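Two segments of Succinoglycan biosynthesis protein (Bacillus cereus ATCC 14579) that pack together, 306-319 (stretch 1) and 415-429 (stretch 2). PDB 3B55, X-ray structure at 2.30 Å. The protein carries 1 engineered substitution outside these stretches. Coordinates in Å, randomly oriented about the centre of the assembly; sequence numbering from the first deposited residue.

Stretch 1 (306-319) HNGHVSKTNMLSFI
Stretch 2 (415-429) IPKTVDISLGKAFDI

A single direct hydrogen bond joins these two stretches, although 662 Å² is buried between them: Lys312 N donates to Ala426 O at 2.8 Å, with a nearly straight N-H...O angle of 168°, and the rest of the contact is mostly side-chain packing. The chains run antiparallel, with CA atoms of Lys312 and Ala426 4.4 Å apart, Met315 and Ile421 6.0 Å, and Phe318 and Pro416 8.6 Å, so the backbones diverge toward the Phe318 end. Stretch 1 begins with a weakly bonded helix, about 307-310, capped by His306 (chi1 t), whose ND1 accepts from Gly308 N at 2.9 Å; from Ser311 on it is loop or turn. Ser311 (phi/psi -66/152, chi1 p) breaks the helical course, and its OG donates to Thr313 O at 2.7 Å. Stretch 2 passes from a strand around 418-421 through Ser422 into the short helix 423-426, where Ser422 O accepts from Lys425 N (3.0 Å) and Ala426 N (2.9 Å). Ala426 O also receives a CA-H...O contact from Ser311 CA at 3.5 Å, so consecutive residues of stretch 1 converge on one carbonyl.

Selenomethionine Met315 (p, t, p) points toward stretch 2 and fills the hydrophobic centre. Its CE lies 3.3 Å from Ile421 CD1 (Ile421 chi1 and chi2 both t) and 3.3 Å from Phe427 CZ, while its CB meets Val419 CG2 (Val419 chi1 m) at 4.2 Å. Val419 and Ile421 can both reach it because alternate residues of an extended strand face the same side. Phe427 (chi1 m, chi2 -72°), the first residue to leave helical phi/psi, has a CA-to-CB bond pointing away, yet its ring returns to stretch 1: Val310 CG2 approaches the ring edge, 4.2 Å from Phe427 CE1, and Asn307 O is also at the edge, 3.8 Å from Phe427 CZ.

Lys312 (m, t, t, m) extends to Asp428 (chi1 m), forming a salt bridge from Lys312 NZ to Asp428 OD2 at 3.3 Å, though the placement of OD2 is less certain. Thr313 (chi1 p) sets its OG1 3.2 Å from Ala426 CB and its CG2 3.7 Å from Lys425 CB. A water bridges the stretches, 3.1 Å from Thr313 OG1 and accepting from Ser422 N at 3.1 Å. At the far end, Phe318 (chi1 p, chi2 -78°) turns a ring face to Pro416, a CH-pi contact with Pro416 CG 4.1 Å from the Phe318 ring centroid and 5° off its normal.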

ATOM      1  N   HIS A 306      -1.006   3.846   2.239  1.00  9.36           N
ATOM      2  CA  HIS A 306      -1.121   5.221   2.727  1.00 10.37           C
ATOM      3  C   HIS A 306      -0.812   6.227   1.606  1.00 13.28           C
ATOM      4  O   HIS A 306      -0.032   5.927   0.690  1.00 13.60           O
ATOM      5  CB  HIS A 306      -0.151   5.409   3.906  1.00  9.92           C
ATOM      6  CG  HIS A 306      -0.330   6.693   4.655  1.00  7.57           C
ATOM      7  ND1 HIS A 306       0.047   7.914   4.139  1.00 12.22           N
ATOM      8  CD2 HIS A 306      -0.831   6.942   5.887  1.00  7.87           C
ATOM      9  CE1 HIS A 306      -0.215   8.862   5.022  1.00 11.26           C
ATOM     10  NE2 HIS A 306      -0.750   8.298   6.092  1.00 13.74           N
ATOM     11  N   ASN A 307      -1.436   7.404   1.663  1.00 12.55           N
ATOM     12  CA  ASN A 307      -1.203   8.453   0.660  1.00 12.37           C
ATOM     13  C   ASN A 307       0.288   8.691   0.439  1.00 12.19           C
ATOM     14  O   ASN A 307       0.736   8.920  -0.688  1.00 11.67           O
ATOM     15  CB  ASN A 307      -1.840   9.781   1.099  1.00 10.73           C
ATOM     16  CG  ASN A 307      -3.304   9.903   0.694  1.00 13.95           C
ATOM     17  OD1 ASN A 307      -3.972  10.877   1.041  1.00 14.74           O
ATOM     18  ND2 ASN A 307      -3.801   8.927  -0.051  1.00  9.32           N
ATOM     19  N   GLY A 308       1.051   8.631   1.524  1.00 11.03           N
ATOM     20  CA  GLY A 308       2.481   8.855   1.435  1.00 11.99           C
ATOM     21  C   GLY A 308       3.283   7.801   0.690  1.00 13.12           C
ATOM     22  O   GLY A 308       4.406   8.077   0.255  1.00 11.28           O
ATOM     23  N   HIS A 309       2.728   6.602   0.535  1.00 11.06           N
ATOM     24  CA  HIS A 309       3.447   5.545  -0.161  1.00 13.08           C
ATOM     25  C   HIS A 309       3.039   5.358  -1.624  1.00 12.96           C
ATOM     26  O   HIS A 309       3.696   4.616  -2.357  1.00 12.58           O
ATOM     27  CB  HIS A 309       3.312   4.218   0.600  1.00 13.37           C
ATOM     28  CG  HIS A 309       3.979   4.219   1.943  1.00 12.13           C
ATOM     29  ND1 HIS A 309       5.323   4.474   2.108  1.00 13.73           N
ATOM     30  CD2 HIS A 309       3.486   3.985   3.185  1.00 11.75           C
ATOM     31  CE1 HIS A 309       5.632   4.395   3.391  1.00 13.42           C
ATOM     32  NE2 HIS A 309       4.535   4.099   4.066  1.00  9.34           N
ATOM     33  N   VAL A 310       1.965   6.023  -2.050  1.00 10.58           N
ATOM     34  CA  VAL A 310       1.520   5.924  -3.442  1.00  9.87           C
ATOM     35  C   VAL A 310       1.582   7.256  -4.185  1.00 13.10           C
ATOM     36  O   VAL A 310       1.395   7.291  -5.405  1.00 13.78           O
ATOM     37  CB  VAL A 310       0.063   5.372  -3.576  1.00 11.30           C
ATOM     38  CG1 VAL A 310      -0.015   3.951  -3.040  1.00  5.79           C
ATOM     39  CG2 VAL A 310      -0.916   6.276  -2.843  1.00  3.85           C
ATOM     40  N   SER A 311       1.832   8.348  -3.466  1.00  9.23           N
ATOM     41  CA  SER A 311       1.910   9.657  -4.106  1.00 10.72           C
ATOM     42  C   SER A 311       3.114   9.673  -5.035  1.00 12.75           C
ATOM     43  O   SER A 311       4.082   8.947  -4.814  1.00 11.40           O
ATOM     44  CB  SER A 311       2.025  10.772  -3.061  1.00 12.77           C
ATOM     45  OG  SER A 311       3.052  10.517  -2.120  1.00 16.10           O
ATOM     46  N   LYS A 312       3.054  10.484  -6.086  1.00 13.47           N
ATOM     47  CA  LYS A 312       4.162  10.535  -7.035  1.00 13.31           C
ATOM     48  C   LYS A 312       5.284  11.435  -6.548  1.00 12.43           C
ATOM     49  O   LYS A 312       6.345  11.506  -7.169  1.00 12.58           O
ATOM     50  CB  LYS A 312       3.672  10.989  -8.410  1.00 13.26           C
ATOM     51  CG  LYS A 312       2.710  10.012  -9.088  1.00 18.93           C
ATOM     52  CD  LYS A 312       2.256  10.565 -10.441  1.00 28.22           C
ATOM     53  CE  LYS A 312       1.165   9.727 -11.082  1.00 34.48           C
ATOM     54  NZ  LYS A 312       1.642   8.444 -11.659  1.00 49.84           N
ATOM     55  N   THR A 313       5.044  12.133  -5.442  1.00 11.48           N
ATOM     56  CA  THR A 313       6.054  12.998  -4.853  1.00 12.73           C
ATOM     57  C   THR A 313       6.154  12.584  -3.398  1.00 15.11           C
ATOM     58  O   THR A 313       5.252  11.925  -2.878  1.00 15.53           O
ATOM     59  CB  THR A 313       5.677  14.486  -4.942  1.00 13.31           C
ATOM     60  OG1 THR A 313       4.418  14.703  -4.292  1.00 13.62           O
ATOM     61  CG2 THR A 313       5.583  14.922  -6.395  1.00 10.14           C
ATOM     62  N   ASN A 314       7.252  12.968  -2.754  1.00 15.54           N
ATOM     63  CA  ASN A 314       7.518  12.617  -1.363  1.00 14.75           C
ATOM     64  C   ASN A 314       6.891  13.562  -0.345  1.00 15.82           C
ATOM     65  O   ASN A 314       7.399  14.651  -0.123  1.00 19.44           O
ATOM     66  CB  ASN A 314       9.038  12.563  -1.150  1.00 15.59           C
ATOM     67  CG  ASN A 314       9.434  11.901   0.167  1.00 16.49           C
ATOM     68  OD1 ASN A 314      10.621  11.652   0.413  1.00 18.28           O
ATOM     69  ND2 ASN A 314       8.451  11.606   1.008  1.00 10.04           N
HETATM   70  N   MSE A 315       5.795  13.142   0.279  1.00 19.23           N
HETATM   71  CA  MSE A 315       5.138  13.975   1.286  1.00 22.82           C
HETATM   72  C   MSE A 315       5.536  13.507   2.688  1.00 20.55           C
HETATM   73  O   MSE A 315       5.140  14.101   3.686  1.00 23.61           O
HETATM   74  CB  MSE A 315       3.610  13.927   1.127  1.00 20.19           C
HETATM   75  CG  MSE A 315       2.961  12.590   1.429  1.00 24.16           C
HETATM   76 SE   MSE A 315       1.016  12.698   1.406  1.00 46.28          SE
HETATM   77  CE  MSE A 315       0.717  12.367  -0.460  1.00 31.85           C
ATOM     78  N   LEU A 316       6.337  12.445   2.738  1.00 19.76           N
ATOM     79  CA  LEU A 316       6.828  11.859   3.983  1.00 19.79           C
ATOM     80  C   LEU A 316       8.316  12.165   4.130  1.00 19.64           C
ATOM     81  O   LEU A 316       9.040  11.475   4.855  1.00 17.74           O
ATOM     82  CB  LEU A 316       6.640  10.336   3.957  1.00 18.28           C
ATOM     83  CG  LEU A 316       5.382   9.672   4.526  1.00 24.19           C
ATOM     84  CD1 LEU A 316       4.236  10.651   4.666  1.00 19.91           C
ATOM     85  CD2 LEU A 316       5.008   8.517   3.617  1.00 22.15           C
ATOM     86  N   SER A 317       8.768  13.206   3.443  1.00 19.90           N
ATOM     87  CA  SER A 317      10.174  13.579   3.479  1.00 23.11           C
ATOM     88  C   SER A 317      10.763  13.793   4.879  1.00 22.79           C
ATOM     89  O   SER A 317      11.983  13.859   5.025  1.00 21.20           O
ATOM     90  CB  SER A 317      10.409  14.823   2.608  1.00 19.18           C
ATOM     91  OG  SER A 317       9.477  15.847   2.904  1.00 26.31           O
ATOM     92  N   PHE A 318       9.927  13.897   5.909  1.00 23.36           N
ATOM     93  CA  PHE A 318      10.493  14.099   7.237  1.00 25.78           C
ATOM     94  C   PHE A 318      11.202  12.842   7.749  1.00 25.93           C
ATOM     95  O   PHE A 318      11.910  12.893   8.753  1.00 26.91           O
ATOM     96  CB  PHE A 318       9.437  14.582   8.248  1.00 25.80           C
ATOM     97  CG  PHE A 318       8.500  13.514   8.729  1.00 27.63           C
ATOM     98  CD1 PHE A 318       7.439  13.090   7.937  1.00 32.86           C
ATOM     99  CD2 PHE A 318       8.662  12.954   9.996  1.00 32.71           C
ATOM    100  CE1 PHE A 318       6.548  12.118   8.394  1.00 33.80           C
ATOM    101  CE2 PHE A 318       7.778  11.978  10.465  1.00 36.67           C
ATOM    102  CZ  PHE A 318       6.715  11.562   9.661  1.00 37.50           C
ATOM    103  N   ILE A 319      11.014  11.718   7.056  1.00 27.73           N
ATOM    104  CA  ILE A 319      11.672  10.459   7.417  1.00 27.02           C
ATOM    105  C   ILE A 319      12.174   9.700   6.186  1.00 22.44           C
ATOM    106  O   ILE A 319      13.249   9.107   6.219  1.00 23.49           O
ATOM    107  CB  ILE A 319      10.753   9.503   8.226  1.00 26.25           C
ATOM    108  CG1 ILE A 319       9.299   9.616   7.761  1.00 30.49           C
ATOM    109  CG2 ILE A 319      10.896   9.795   9.708  1.00 36.87           C
ATOM    110  CD1 ILE A 319       8.348   8.664   8.478  1.00 42.86           C
ATOM    111  N   ILE A 415       6.014  14.370  15.613  1.00 21.00           N
ATOM    112  CA  ILE A 415       5.295  13.871  14.456  1.00 22.68           C
ATOM    113  C   ILE A 415       4.390  14.988  13.939  1.00 21.21           C
ATOM    114  O   ILE A 415       3.405  15.357  14.575  1.00 21.90           O
ATOM    115  CB  ILE A 415       4.461  12.641  14.830  1.00 22.40           C
ATOM    116  CG1 ILE A 415       5.395  11.542  15.338  1.00 25.65           C
ATOM    117  CG2 ILE A 415       3.653  12.166  13.626  1.00 21.86           C
ATOM    118  CD1 ILE A 415       4.684  10.429  16.054  1.00 22.70           C
ATOM    119  N   PRO A 416       4.736  15.559  12.780  1.00 20.41           N
ATOM    120  CA  PRO A 416       3.952  16.641  12.181  1.00 20.41           C
ATOM    121  C   PRO A 416       2.542  16.194  11.831  1.00 19.96           C
ATOM    122  O   PRO A 416       2.356  15.082  11.327  1.00 18.09           O
ATOM    123  CB  PRO A 416       4.763  17.006  10.943  1.00 20.40           C
ATOM    124  CG  PRO A 416       5.394  15.694  10.563  1.00 22.71           C
ATOM    125  CD  PRO A 416       5.848  15.165  11.895  1.00 19.87           C
ATOM    126  N   LYS A 417       1.556  17.048  12.097  1.00 18.52           N
ATOM    127  CA  LYS A 417       0.179  16.699  11.780  1.00 18.78           C
ATOM    128  C   LYS A 417      -0.158  17.096  10.345  1.00 19.88           C
ATOM    129  O   LYS A 417      -1.123  16.586   9.766  1.00 18.17           O
ATOM    130  CB  LYS A 417      -0.813  17.345  12.751  1.00 19.49           C
ATOM    131  CG  LYS A 417      -2.175  16.633  12.720  1.00 26.26           C
ATOM    132  CD  LYS A 417      -3.234  17.285  13.598  1.00 35.06           C
ATOM    133  CE  LYS A 417      -2.930  17.133  15.077  1.00 41.16           C
ATOM    134  NZ  LYS A 417      -2.780  15.704  15.456  1.00 46.73           N
ATOM    135  N   THR A 418       0.639  17.996   9.772  1.00 15.96           N
ATOM    136  CA  THR A 418       0.447  18.418   8.387  1.00 16.97           C
ATOM    137  C   THR A 418       1.817  18.473   7.720  1.00 18.80           C
ATOM    138  O   THR A 418       2.849  18.542   8.395  1.00 18.00           O
ATOM    139  CB  THR A 418      -0.208  19.824   8.268  1.00 22.65           C
ATOM    140  OG1 THR A 418       0.754  20.838   8.592  1.00 21.02           O
ATOM    141  CG2 THR A 418      -1.405  19.938   9.204  1.00 21.55           C
ATOM    142  N   VAL A 419       1.822  18.432   6.394  1.00 15.31           N
ATOM    143  CA  VAL A 419       3.057  18.497   5.623  1.00 13.64           C
ATOM    144  C   VAL A 419       2.760  19.289   4.354  1.00 14.19           C
ATOM    145  O   VAL A 419       1.605  19.390   3.949  1.00  9.71           O
ATOM    146  CB  VAL A 419       3.565  17.083   5.215  1.00 16.49           C
ATOM    147  CG1 VAL A 419       3.922  16.278   6.452  1.00 15.26           C
ATOM    148  CG2 VAL A 419       2.504  16.359   4.394  1.00 13.62           C
ATOM    149  N   ASP A 420       3.789  19.872   3.748  1.00 14.40           N
ATOM    150  CA  ASP A 420       3.605  20.628   2.513  1.00 16.44           C
ATOM    151  C   ASP A 420       3.638  19.665   1.346  1.00 17.03           C
ATOM    152  O   ASP A 420       4.348  18.664   1.377  1.00 20.19           O
ATOM    153  CB  ASP A 420       4.706  21.669   2.336  1.00 21.64           C
ATOM    154  CG  ASP A 420       4.380  22.986   3.018  1.00 27.39           C
ATOM    155  OD1 ASP A 420       5.228  23.905   2.951  1.00 31.29           O
ATOM    156  OD2 ASP A 420       3.280  23.100   3.610  1.00 25.30           O
ATOM    157  N   ILE A 421       2.871  19.958   0.305  1.00 16.72           N
ATOM    158  CA  ILE A 421       2.829  19.069  -0.843  1.00 14.80           C
ATOM    159  C   ILE A 421       2.196  19.787  -2.016  1.00 13.78           C
ATOM    160  O   ILE A 421       1.438  20.734  -1.826  1.00 15.33           O
ATOM    161  CB  ILE A 421       1.976  17.798  -0.521  1.00 18.08           C
ATOM    162  CG1 ILE A 421       2.122  16.754  -1.632  1.00 20.31           C
ATOM    163  CG2 ILE A 421       0.485  18.171  -0.404  1.00 10.97           C
ATOM    164  CD1 ILE A 421       1.299  15.509  -1.388  1.00 24.89           C
ATOM    165  N   SER A 422       2.523  19.332  -3.223  1.00 17.74           N
ATOM    166  CA  SER A 422       1.959  19.878  -4.455  1.00 16.64           C
ATOM    167  C   SER A 422       0.960  18.803  -4.876  1.00 13.99           C
ATOM    168  O   SER A 422       1.335  17.762  -5.428  1.00 11.42           O
ATOM    169  CB  SER A 422       3.039  20.032  -5.516  1.00 18.12           C
ATOM    170  OG  SER A 422       4.046  20.896  -5.039  1.00 28.26           O
ATOM    171  N   LEU A 423      -0.312  19.044  -4.589  1.00 12.72           N
ATOM    172  CA  LEU A 423      -1.348  18.071  -4.895  1.00 10.40           C
ATOM    173  C   LEU A 423      -1.363  17.611  -6.341  1.00 12.35           C
ATOM    174  O   LEU A 423      -1.499  16.417  -6.607  1.00  9.65           O
ATOM    175  CB  LEU A 423      -2.718  18.625  -4.509  1.00 10.68           C
ATOM    176  CG  LEU A 423      -3.773  17.551  -4.225  1.00 11.92           C
ATOM    177  CD1 LEU A 423      -3.306  16.668  -3.067  1.00  8.95           C
ATOM    178  CD2 LEU A 423      -5.090  18.222  -3.890  1.00  3.87           C
ATOM    179  N   GLY A 424      -1.238  18.556  -7.268  1.00 10.79           N
ATOM    180  CA  GLY A 424      -1.240  18.214  -8.679  1.00 12.91           C
ATOM    181  C   GLY A 424      -0.074  17.331  -9.090  1.00 13.12           C
ATOM    182  O   GLY A 424      -0.172  16.588 -10.061  1.00 14.28           O
ATOM    183  N   LYS A 425       1.037  17.406  -8.364  1.00 11.51           N
ATOM    184  CA  LYS A 425       2.195  16.584  -8.703  1.00 17.21           C
ATOM    185  C   LYS A 425       2.149  15.225  -8.008  1.00 12.29           C
ATOM    186  O   LYS A 425       2.605  14.227  -8.556  1.00 14.55           O
ATOM    187  CB  LYS A 425       3.487  17.314  -8.340  1.00 15.81           C
ATOM    188  CG  LYS A 425       3.646  18.645  -9.067  1.00 23.78           C
ATOM    189  CD  LYS A 425       5.018  19.276  -8.836  1.00 26.49           C
ATOM    190  CE  LYS A 425       5.073  20.665  -9.462  1.00 30.00           C
ATOM    191  NZ  LYS A 425       6.459  21.206  -9.587  1.00 39.56           N
ATOM    192  N   ALA A 426       1.588  15.193  -6.807  1.00 11.80           N
ATOM    193  CA  ALA A 426       1.497  13.957  -6.045  1.00 13.05           C
ATOM    194  C   ALA A 426       0.439  12.987  -6.571  1.00 14.15           C
ATOM    195  O   ALA A 426       0.667  11.774  -6.596  1.00 12.62           O
ATOM    196  CB  ALA A 426       1.217  14.276  -4.589  1.00 13.57           C
ATOM    197  N   PHE A 427      -0.708  13.513  -7.000  1.00 12.28           N
ATOM    198  CA  PHE A 427      -1.787  12.657  -7.484  1.00  7.10           C
ATOM    199  C   PHE A 427      -2.428  13.064  -8.804  1.00  9.11           C
ATOM    200  O   PHE A 427      -2.547  14.251  -9.125  1.00  8.37           O
ATOM    201  CB  PHE A 427      -2.906  12.581  -6.446  1.00  7.87           C
ATOM    202  CG  PHE A 427      -2.461  12.124  -5.089  1.00  7.38           C
ATOM    203  CD1 PHE A 427      -2.112  10.794  -4.865  1.00 10.26           C
ATOM    204  CD2 PHE A 427      -2.406  13.022  -4.025  1.00  3.86           C
ATOM    205  CE1 PHE A 427      -1.714  10.359  -3.591  1.00  9.54           C
ATOM    206  CE2 PHE A 427      -2.010  12.600  -2.747  1.00  6.03           C
ATOM    207  CZ  PHE A 427      -1.663  11.265  -2.530  1.00  5.33           C
ATOM    208  N   ASP A 428      -2.867  12.058  -9.553  1.00  8.39           N
ATOM    209  CA  ASP A 428      -3.543  12.270 -10.825  1.00  9.75           C
ATOM    210  C   ASP A 428      -5.036  12.425 -10.518  1.00  9.33           C
ATOM    211  O   ASP A 428      -5.746  13.172 -11.180  1.00  9.71           O
ATOM    212  CB  ASP A 428      -3.360  11.056 -11.751  1.00  9.57           C
ATOM    213  CG  ASP A 428      -1.901  10.754 -12.051  1.00 14.77           C
ATOM    214  OD1 ASP A 428      -1.181  11.673 -12.512  1.00 20.73           O
ATOM    215  OD2 ASP A 428      -1.475   9.598 -11.832  1.00 11.90           O
ATOM    216  N   ILE A 429      -5.506  11.719  -9.495  1.00  9.69           N
ATOM    217  CA  ILE A 429      -6.922  11.763  -9.136  1.00  7.95           C
ATOM    218  C   ILE A 429      -7.128  11.907  -7.637  1.00  8.83           C
ATOM    219  O   ILE A 429      -6.505  11.190  -6.851  1.00  9.99           O
ATOM    220  CB  ILE A 429      -7.621  10.477  -9.620  1.00  9.04           C
ATOM    221  CG1 ILE A 429      -7.430  10.345 -11.138  1.00  7.67           C
ATOM    222  CG2 ILE A 429      -9.121  10.503  -9.254  1.00  6.81           C
ATOM    223  CD1 ILE A 429      -7.805   8.985 -11.697  1.00  8.65           C
TER
HETATM  224  O   HOH W   1       5.083  17.698  -3.623  1.00  8.75           O